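Local coordinates for protein aspartate--tRNA(Asp/Asn) ligase (Thermus thermophilus, PDB 1N9W) that attaches aspartate to both tRNA(Asp) and tRNA(Asn), first activating the amino acid with ATP and then transferring it to the acceptor end of the tRNA, at residues R232-L237 with W311-R316; S336-L339 with L344-T347. All blocks are in the same frame, centred on the assembly; numbering follows the deposited sequence.

Interaction 1 (R232-L237 with W311-R316)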
loop_
_atom_site.group_PDB
_atom_site.type_symbol
_atom_site.label_atom_id
_atom_site.label_comp_id
_atom_site.label_asym_id
_atom_site.label_seq_id
_atom_site.Cartn_x
_atom_site.Cartn_y
_atom_site.Cartn_z
ATOM N N ARG B 232 20.135 3.597 -10.883
ATOM C CA ARG B 232 20.138 2.210 -11.328
ATOM C C ARG B 232 18.989 1.443 -10.659
ATOM O O ARG B 232 18.375 0.573 -11.275
ATOM C CB ARG B 232 21.483 1.550 -11.005
ATOM C CG ARG B 232 22.580 1.859 -12.026
ATOM C CD ARG B 232 23.923 2.090 -11.353
ATOM N NE ARG B 232 24.231 1.048 -10.376
ATOM C CZ ARG B 232 25.175 1.158 -9.447
ATOM N NH1 ARG B 232 25.906 2.267 -9.373
ATOM N NH2 ARG B 232 25.382 0.166 -8.588
ATOM N N LEU B 233 18.699 1.775 -9.405
ATOM C CA LEU B 233 17.621 1.124 -8.680
ATOM C C LEU B 233 16.272 1.466 -9.315
ATOM O O LEU B 233 15.468 0.583 -9.598
ATOM C CB LEU B 233 17.605 1.564 -7.215
ATOM C CG LEU B 233 16.326 1.183 -6.430
ATOM C CD1 LEU B 233 16.320 -0.308 -6.168
ATOM C CD2 LEU B 233 16.270 1.948 -5.112
ATOM N N GLU B 234 16.036 2.755 -9.535
ATOM C CA GLU B 234 14.785 3.195 -10.127
ATOM C C GLU B 234 14.513 2.571 -11.489
ATOM O O GLU B 234 13.358 2.290 -11.833
ATOM C CB GLU B 234 14.742 4.716 -10.229
ATOM C CG GLU B 234 13.575 5.205 -11.048
ATOM C CD GLU B 234 13.217 6.657 -10.781
ATOM O OE1 GLU B 234 14.130 7.460 -10.490
ATOM O OE2 GLU B 234 12.016 6.982 -10.882
ATOM N N GLU B 235 15.569 2.352 -12.265
ATOM C CA GLU B 235 15.443 1.748 -13.594
ATOM C C GLU B 235 14.899 0.336 -13.487
ATOM O O GLU B 235 13.981 -0.045 -14.213
ATOM C CB GLU B 235 16.807 1.707 -14.301
ATOM C CG GLU B 235 17.145 2.973 -15.080
ATOM C CD GLU B 235 18.522 2.900 -15.762
ATOM O OE1 GLU B 235 18.834 1.865 -16.392
ATOM O OE2 GLU B 235 19.273 3.884 -15.679
ATOM N N ALA B 236 15.481 -0.440 -12.581
ATOM C CA ALA B 236 15.058 -1.820 -12.378
ATOM C C ALA B 236 13.646 -1.824 -11.787
ATOM O O ALA B 236 12.813 -2.645 -12.167
ATOM C CB ALA B 236 16.040 -2.532 -11.445
ATOM N N LEU B 237 13.395 -0.894 -10.866
ATOM C CA LEU B 237 12.097 -0.749 -10.222
ATOM C C LEU B 237 11.020 -0.510 -11.282
ATOM O O LEU B 237 9.999 -1.195 -11.307
ATOM C CB LEU B 237 12.125 0.427 -9.241
ATOM C CG LEU B 237 10.815 0.867 -8.571
ATOM C CD1 LEU B 237 10.307 -0.232 -7.654
ATOM C CD2 LEU B 237 11.059 2.153 -7.782
ATOM N N TRP B 311 12.459 7.993 -21.857
ATOM C CA TRP B 311 12.967 8.431 -20.560
ATOM C C TRP B 311 14.246 9.259 -20.657
ATOM O O TRP B 311 15.057 9.073 -21.567
ATOM C CB TRP B 311 13.239 7.213 -19.678
ATOM C CG TRP B 311 12.239 6.110 -19.843
ATOM C CD1 TRP B 311 12.175 5.208 -20.864
ATOM C CD2 TRP B 311 11.152 5.797 -18.961
ATOM N NE1 TRP B 311 11.118 4.351 -20.675
ATOM C CE2 TRP B 311 10.476 4.690 -19.518
ATOM C CE3 TRP B 311 10.690 6.349 -17.759
ATOM C CZ2 TRP B 311 9.355 4.117 -18.905
ATOM C CZ3 TRP B 311 9.579 5.778 -17.153
ATOM C CH2 TRP B 311 8.922 4.673 -17.729
ATOM N N LEU B 312 14.427 10.158 -19.697
ATOM C CA LEU B 312 15.606 11.010 -19.664
ATOM C C LEU B 312 15.978 11.463 -18.255
ATOM O O LEU B 312 15.193 12.126 -17.580
ATOM C CB LEU B 312 15.387 12.246 -20.543
ATOM C CG LEU B 312 16.472 13.325 -20.498
ATOM C CD1 LEU B 312 17.780 12.788 -21.072
ATOM C CD2 LEU B 312 16.002 14.542 -21.285
ATOM N N PHE B 313 17.177 11.102 -17.815
ATOM C CA PHE B 313 17.648 11.497 -16.499
ATOM C C PHE B 313 18.386 12.828 -16.577
ATOM O O PHE B 313 19.327 12.981 -17.357
ATOM C CB PHE B 313 18.590 10.434 -15.922
ATOM C CG PHE B 313 17.903 9.386 -15.085
ATOM C CD1 PHE B 313 17.131 9.751 -13.983
ATOM C CD2 PHE B 313 18.065 8.030 -15.373
ATOM C CE1 PHE B 313 16.532 8.785 -13.178
ATOM C CE2 PHE B 313 17.470 7.055 -14.577
ATOM C CZ PHE B 313 16.703 7.431 -13.476
ATOM N N VAL B 314 17.943 13.795 -15.778
ATOM C CA VAL B 314 18.580 15.109 -15.722
ATOM C C VAL B 314 19.374 15.121 -14.417
ATOM O O VAL B 314 18.799 15.185 -13.332
ATOM C CB VAL B 314 17.540 16.251 -15.693
ATOM C CG1 VAL B 314 18.242 17.598 -15.704
ATOM C CG2 VAL B 314 16.615 16.139 -16.889
ATOM N N THR B 315 20.698 15.064 -14.537
ATOM C CA THR B 315 21.582 15.020 -13.378
ATOM C C THR B 315 22.302 16.320 -13.043
ATOM O O THR B 315 22.307 17.265 -13.827
ATOM C CB THR B 315 22.653 13.945 -13.562
ATOM O OG1 THR B 315 23.417 14.249 -14.732
ATOM C CG2 THR B 315 22.014 12.570 -13.724
ATOM N N ARG B 316 22.924 16.334 -11.864
ATOM C CA ARG B 316 23.688 17.474 -11.354
ATOM C C ARG B 316 22.975 18.819 -11.430
ATOM O O ARG B 316 23.203 19.599 -12.352
ATOM C CB ARG B 316 25.034 17.576 -12.082
ATOM C CG ARG B 316 25.988 16.415 -11.828
ATOM C CD ARG B 316 26.410 16.327 -10.367
ATOM N NE ARG B 316 27.337 15.225 -10.131
ATOM C CZ ARG B 316 28.554 15.144 -10.662
ATOM N NH1 ARG B 316 29.000 16.107 -11.460
ATOM N NH2 ARG B 316 29.327 14.097 -10.398
#

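Interaction 2 (S336-L339 with L344-T347)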
loop_
_atom_site.group_PDB
_atom_site.type_symbol
_atom_site.label_atom_id
_atom_site.label_comp_id
_atom_site.label_asym_id
_atom_site.label_seq_id
_atom_site.Cartn_x
_atom_site.Cartn_y
_atom_site.Cartn_z
ATOM N N SER B 336 21.896 15.154 -7.142
ATOM C CA SER B 336 20.461 15.021 -7.323
ATOM C C SER B 336 20.143 14.698 -8.780
ATOM O O SER B 336 21.000 14.839 -9.656
ATOM C CB SER B 336 19.764 16.321 -6.918
ATOM O OG SER B 336 20.249 17.409 -7.686
ATOM N N PHE B 337 18.910 14.260 -9.029
ATOM C CA PHE B 337 18.468 13.917 -10.377
ATOM C C PHE B 337 16.941 13.942 -10.495
ATOM O O PHE B 337 16.227 13.790 -9.505
ATOM C CB PHE B 337 19.002 12.530 -10.777
ATOM C CG PHE B 337 18.456 11.392 -9.945
ATOM C CD1 PHE B 337 17.176 10.891 -10.172
ATOM C CD2 PHE B 337 19.213 10.843 -8.914
ATOM C CE1 PHE B 337 16.657 9.860 -9.385
ATOM C CE2 PHE B 337 18.703 9.812 -8.122
ATOM C CZ PHE B 337 17.423 9.324 -8.359
ATOM N N ASP B 338 16.460 14.143 -11.717
ATOM C CA ASP B 338 15.037 14.178 -12.015
ATOM C C ASP B 338 14.817 13.255 -13.188
ATOM O O ASP B 338 15.627 13.230 -14.110
ATOM C CB ASP B 338 14.604 15.591 -12.402
ATOM C CG ASP B 338 14.128 16.397 -11.222
ATOM O OD1 ASP B 338 14.472 16.039 -10.078
ATOM O OD2 ASP B 338 13.409 17.399 -11.438
ATOM N N LEU B 339 13.735 12.484 -13.155
ATOM C CA LEU B 339 13.453 11.579 -14.262
ATOM C C LEU B 339 12.349 12.171 -15.125
ATOM O O LEU B 339 11.290 12.547 -14.622
ATOM C CB LEU B 339 13.024 10.203 -13.748
ATOM C CG LEU B 339 12.527 9.226 -14.819
ATOM C CD1 LEU B 339 13.615 8.998 -15.863
ATOM C CD2 LEU B 339 12.122 7.914 -14.168
ATOM N N LEU B 344 7.396 14.644 -19.116
ATOM C CA LEU B 344 6.915 15.014 -17.793
ATOM C C LEU B 344 7.828 14.494 -16.688
ATOM O O LEU B 344 8.362 13.386 -16.771
ATOM C CB LEU B 344 5.497 14.479 -17.591
ATOM C CG LEU B 344 4.773 14.928 -16.324
ATOM C CD1 LEU B 344 4.658 16.451 -16.315
ATOM C CD2 LEU B 344 3.397 14.281 -16.269
ATOM N N GLU B 345 8.018 15.308 -15.657
ATOM C CA GLU B 345 8.853 14.911 -14.536
ATOM C C GLU B 345 8.048 13.965 -13.650
ATOM O O GLU B 345 7.053 14.362 -13.046
ATOM C CB GLU B 345 9.295 16.146 -13.737
ATOM C CG GLU B 345 10.088 15.822 -12.479
ATOM C CD GLU B 345 9.260 15.957 -11.210
ATOM O OE1 GLU B 345 8.959 17.106 -10.816
ATOM O OE2 GLU B 345 8.899 14.916 -10.612
ATOM N N ILE B 346 8.470 12.706 -13.593
ATOM C CA ILE B 346 7.774 11.709 -12.787
ATOM C C ILE B 346 8.613 11.288 -11.591
ATOM O O ILE B 346 8.197 10.438 -10.806
ATOM C CB ILE B 346 7.452 10.444 -13.598
ATOM C CG1 ILE B 346 8.746 9.711 -13.954
ATOM C CG2 ILE B 346 6.660 10.813 -14.844
ATOM C CD1 ILE B 346 8.543 8.311 -14.489
ATOM N N THR B 347 9.798 11.873 -11.455
ATOM C CA THR B 347 10.674 11.527 -10.346
ATOM C C THR B 347 11.626 12.645 -9.982
ATOM O O THR B 347 12.098 13.390 -10.840
ATOM C CB THR B 347 11.518 10.276 -10.666
ATOM O OG1 THR B 347 10.648 9.172 -10.942
ATOM C CG2 THR B 347 12.421 9.923 -9.485
#

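Interaction 1 (R232-L237 with W311-R316)
The Phe313 ring meets two glutamates of helix 227-248, and both come to its edge rather than over a face. The setting is the catalytic domain of a class II synthetase, where this helix packs against the mostly antiparallel sheet and Phe313 projects toward it from strand 311-315. Glu234 OE1 lies in the plane of the ring, 3.8 Å from Phe313 CE1, its carboxylate turned 63° from that plane. Glu235 OE2 lies near the ring plane at the edge, 3.8 Å from Phe313 CE2, with its carboxylate only 35° from the ring. Its CG is anti to the carbonyl carbon (chi1 -87°), which swings the extended chain back toward the strand. The pairing illustrates how a ring's edge, rimmed by weakly positive hydrogens, can accept carboxylates that also have polar partners elsewhere. Glu235 OE1 accepts the backbone N-H of Asp266 and its OE2 forms a salt bridge with Arg269, while Glu234 OE2 is hydrogen-bonded to Thr347. Glu234 OE1, by contrast, is buried with no polar partner in the model, so the ring edge is probably a mildly favourable neighbour for it. The same oxygen, Glu234 OE1, also lies 3.9 Å from Phe313 CZ.

Interaction 2 (S336-L339 with L344-T347)
Leu339 faces both Ile346 and Thr347, the signature of a classic beta bulge in the antiparallel hairpin of strands 336-341 and 344-351. Two backbone bonds fix it: Leu339 N gives its hydrogen to Thr347 O at 3.0 Å, and Ile346 N gives its hydrogen to Leu339 O at 3.0 Å. Consistent with the extra residue, the N-to-C directions of the two short segments are 122° apart. Packing is tight on the face carrying Leu339 and Thr347, where Leu339 CB and Thr347 CB are 3.4 Å apart, closer than usual for carbons. Leu339 CD2 also reaches Ile346 CD1 at 3.6 Å, because Ile346 holds CG1 between its backbone N and carbonyl carbon (chi1 68°). Helix 227-248 covers this face through Glu234 and Leu238. With an alanine in place of Leu339, Ile346 CD1 would probably lose its contact on this strand and a gap would open beneath helix 227-248. The side of Asp338 and Glu345 is looser and more polar, and Glu345, probably an ATP-binding residue, is partly exposed. There the two carboxylates, like in charge, come within 4.5 Å (Asp338 OD2 to Glu345 OE1) without touching. Asp338 OD1 forms a salt bridge with Arg322 and a hydrogen bond with Ser348, which probably offsets some of the charge. Between the backbones, Asp338 CA directs a C-H at Thr347 O across 3.3 Å.

Interaction 1 sets helix 227-248 against strand 311-315, and interaction 2 pairs the next two strands of the same sheet; their centres are about 8 Å apart. Glu234 couples them: its OE2 is 2.6 Å from Thr347 OG1, a probable hydrogen bond, and 3.4 Å from Leu339 CD2, tying the bulge to the helix. Alongside, Val314 N lies 2.9 Å from Asp338 O, a probable hydrogen bond between strands 311-315 and 336-341, and the rings of Phe313 and Phe337 meet nearly at right angles. The predicted substrate site is close by. The side chain of Ser348, which probably binds the substrate L-aspartate, is about 3 Å from that of Asp338 and about 8 Å from that of Glu234.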